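Local coordinates for protein dual function macrocyclase-peptidase POPB (Galerina marginata, PDB 5N4B) that cleaves peptides on the C-terminal side of proline and macrocyclises a 25-residue intermediate on the way to the amanitin toxins, at residues Y372-Y377 with A406-R411. The protein carries 1 engineered substitution. Sequence-based numbering, arbitrary orientation.
Sequences YFVAIY and ASIANR
Strand 372-377 and strand 406-409 run nearly antiparallel, at 162°, but their axes come no closer than 7.8 Å and no hydrogen bond joins them: they belong to two sheets packed face to face. Val374 sits over Ile408 and Ile376 over Ala406, all four with CB directed into the gap. Ile408 carries most of the contact from its side. Its CG1 stands beside the backbone N and anti to the carbonyl carbon (chi1 -50°), and the extended chain lifts CD1 up against strand 372-377, where it meets Val374 CG1 obliquely at 3.6 Å and lies 3.4 Å from Val374 O. With CG1 anti to the backbone N (chi1 -173°), Val374 sets this branch, not CG2, against the end of Ile408. Both strands are parts of the seven-bladed beta-propeller of prolyl oligopeptidases: 372-379 is the second strand of one four-stranded blade, 405-409 the first of the next, so the contact is part of the apolar filling between neighbouring blades. Ile376 reaches back the other way, sliding antiparallel past Ile408. Its CD1 comes within 3.6 Å of Ile408 CG1. The same methyl then covers the backbone of strand 406-409, 3.3 Å from Ala406 O, with Ala406 CB at its flank. Phe417 from strand 416-423 extends the packing beside Val374. Polar links between the blades flank the apolar contact: Gln364 on strand 361-368 accepts a hydrogen bond from Ile408 N through OE1, and Asp383 OD2 takes one from Ala406 N. Ser407 and Ala409 have CB on the other face of their strand, where both pack against the bound peptide.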
loop_
_atom_site.group_PDB
_atom_site.type_symbol
_atom_site.label_atom_id
_atom_site.label_comp_id
_atom_site.label_asym_id
_atom_site.label_seq_id
_atom_site.Cartn_x
_atom_site.Cartn_y
_atom_site.Cartn_z
ATOM N N TYR A 372 -15.785 -23.979 -6.815
ATOM C CA TYR A 372 -15.437 -23.137 -7.947
ATOM C C TYR A 372 -14.259 -22.250 -7.576
ATOM O O TYR A 372 -13.907 -22.065 -6.411
ATOM C CB TYR A 372 -16.605 -22.252 -8.377
ATOM C CG TYR A 372 -17.805 -22.951 -8.934
ATOM C CD1 TYR A 372 -18.707 -23.570 -8.109
ATOM C CD2 TYR A 372 -18.011 -22.983 -10.296
ATOM C CE1 TYR A 372 -19.833 -24.232 -8.656
ATOM C CE2 TYR A 372 -19.117 -23.614 -10.856
ATOM C CZ TYR A 372 -20.024 -24.243 -10.022
ATOM O OH TYR A 372 -21.146 -24.888 -10.536
ATOM N N PHE A 373 -13.637 -21.685 -8.589
ATOM C CA PHE A 373 -12.541 -20.752 -8.376
ATOM C C PHE A 373 -12.810 -19.487 -9.162
ATOM O O PHE A 373 -13.232 -19.545 -10.309
ATOM C CB PHE A 373 -11.194 -21.348 -8.765
ATOM C CG PHE A 373 -10.830 -22.556 -7.972
ATOM C CD1 PHE A 373 -10.149 -22.407 -6.782
ATOM C CD2 PHE A 373 -11.217 -23.803 -8.375
ATOM C CE1 PHE A 373 -9.817 -23.501 -6.014
ATOM C CE2 PHE A 373 -10.867 -24.904 -7.605
ATOM C CZ PHE A 373 -10.186 -24.769 -6.449
ATOM N N VAL A 374 -12.564 -18.337 -8.543
ATOM C CA VAL A 374 -12.651 -17.027 -9.191
ATOM C C VAL A 374 -11.223 -16.519 -9.295
ATOM O O VAL A 374 -10.484 -16.550 -8.310
ATOM C CB VAL A 374 -13.554 -16.060 -8.415
ATOM C CG1 VAL A 374 -13.770 -14.769 -9.183
ATOM C CG2 VAL A 374 -14.908 -16.711 -8.066
ATOM N N ALA A 375 -10.816 -16.104 -10.507
ATOM C CA ALA A 375 -9.443 -15.701 -10.783
ATOM C C ALA A 375 -9.441 -14.310 -11.369
ATOM O O ALA A 375 -10.272 -13.981 -12.213
ATOM C CB ALA A 375 -8.813 -16.639 -11.816
ATOM N N ILE A 376 -8.475 -13.501 -10.943
ATOM C CA ILE A 376 -8.214 -12.197 -11.551
ATOM C C ILE A 376 -6.866 -12.293 -12.224
ATOM O O ILE A 376 -5.860 -12.640 -11.580
ATOM C CB ILE A 376 -8.257 -11.057 -10.537
ATOM C CG1 ILE A 376 -9.689 -10.902 -10.045
ATOM C CG2 ILE A 376 -7.756 -9.738 -11.191
ATOM C CD1 ILE A 376 -9.787 -9.974 -8.894
ATOM N N TYR A 377 -6.861 -12.016 -13.526
ATOM C CA TYR A 377 -5.662 -11.881 -14.335
ATOM C C TYR A 377 -5.426 -10.417 -14.620
ATOM O O TYR A 377 -6.368 -9.655 -14.925
ATOM C CB TYR A 377 -5.809 -12.612 -15.653
ATOM C CG TYR A 377 -5.590 -14.080 -15.545
ATOM C CD1 TYR A 377 -4.314 -14.577 -15.605
ATOM C CD2 TYR A 377 -6.640 -14.959 -15.385
ATOM C CE1 TYR A 377 -4.055 -15.951 -15.489
ATOM C CE2 TYR A 377 -6.405 -16.319 -15.312
ATOM C CZ TYR A 377 -5.112 -16.785 -15.340
ATOM O OH TYR A 377 -4.967 -18.151 -15.200
ATOM N N ALA A 406 -9.486 -4.861 -10.047
ATOM C CA ALA A 406 -10.548 -5.659 -9.442
ATOM C C ALA A 406 -10.017 -6.490 -8.278
ATOM O O ALA A 406 -8.857 -6.904 -8.263
ATOM C CB ALA A 406 -11.126 -6.586 -10.455
ATOM N N SER A 407 -10.869 -6.732 -7.295
ATOM C CA SER A 407 -10.586 -7.670 -6.211
ATOM C C SER A 407 -11.819 -8.508 -5.905
ATOM O O SER A 407 -12.948 -8.100 -6.202
ATOM C CB SER A 407 -10.270 -6.946 -4.921
ATOM O OG SER A 407 -9.266 -6.005 -5.086
ATOM N N ILE A 408 -11.579 -9.714 -5.359
ATOM C CA ILE A 408 -12.643 -10.654 -5.009
ATOM C C ILE A 408 -12.818 -10.606 -3.515
ATOM O O ILE A 408 -11.829 -10.607 -2.786
ATOM C CB ILE A 408 -12.292 -12.087 -5.430
ATOM C CG1 ILE A 408 -11.841 -12.176 -6.877
ATOM C CG2 ILE A 408 -13.500 -13.024 -5.182
ATOM C CD1 ILE A 408 -11.062 -13.435 -7.164
ATOM N N ALA A 409 -14.053 -10.681 -3.064
ATOM C CA ALA A 409 -14.411 -10.806 -1.648
ATOM C C ALA A 409 -15.452 -11.912 -1.504
ATOM O O ALA A 409 -16.517 -11.866 -2.138
ATOM C CB ALA A 409 -15.005 -9.501 -1.132
ATOM N N ASN A 410 -15.167 -12.875 -0.648
ATOM C CA ASN A 410 -16.091 -13.974 -0.462
ATOM C C ASN A 410 -15.685 -14.824 0.739
ATOM O O ASN A 410 -14.598 -14.689 1.314
ATOM C CB ASN A 410 -16.211 -14.846 -1.707
ATOM C CG ASN A 410 -15.084 -15.807 -1.874
ATOM O OD1 ASN A 410 -13.920 -15.451 -1.790
ATOM N ND2 ASN A 410 -15.424 -17.052 -2.082
ATOM N N ARG A 411 -16.582 -15.759 1.044
ATOM C CA ARG A 411 -16.347 -16.853 1.977
ATOM C C ARG A 411 -16.659 -18.125 1.210
ATOM O O ARG A 411 -17.766 -18.289 0.694
ATOM C CB ARG A 411 -17.216 -16.705 3.238
ATOM C CG ARG A 411 -16.949 -15.392 3.976
ATOM C CD ARG A 411 -17.823 -15.282 5.244
ATOM N NE ARG A 411 -17.390 -16.252 6.232
ATOM C CZ ARG A 411 -18.150 -16.707 7.206
ATOM N NH1 ARG A 411 -19.382 -16.275 7.369
ATOM N NH2 ARG A 411 -17.670 -17.639 8.015
#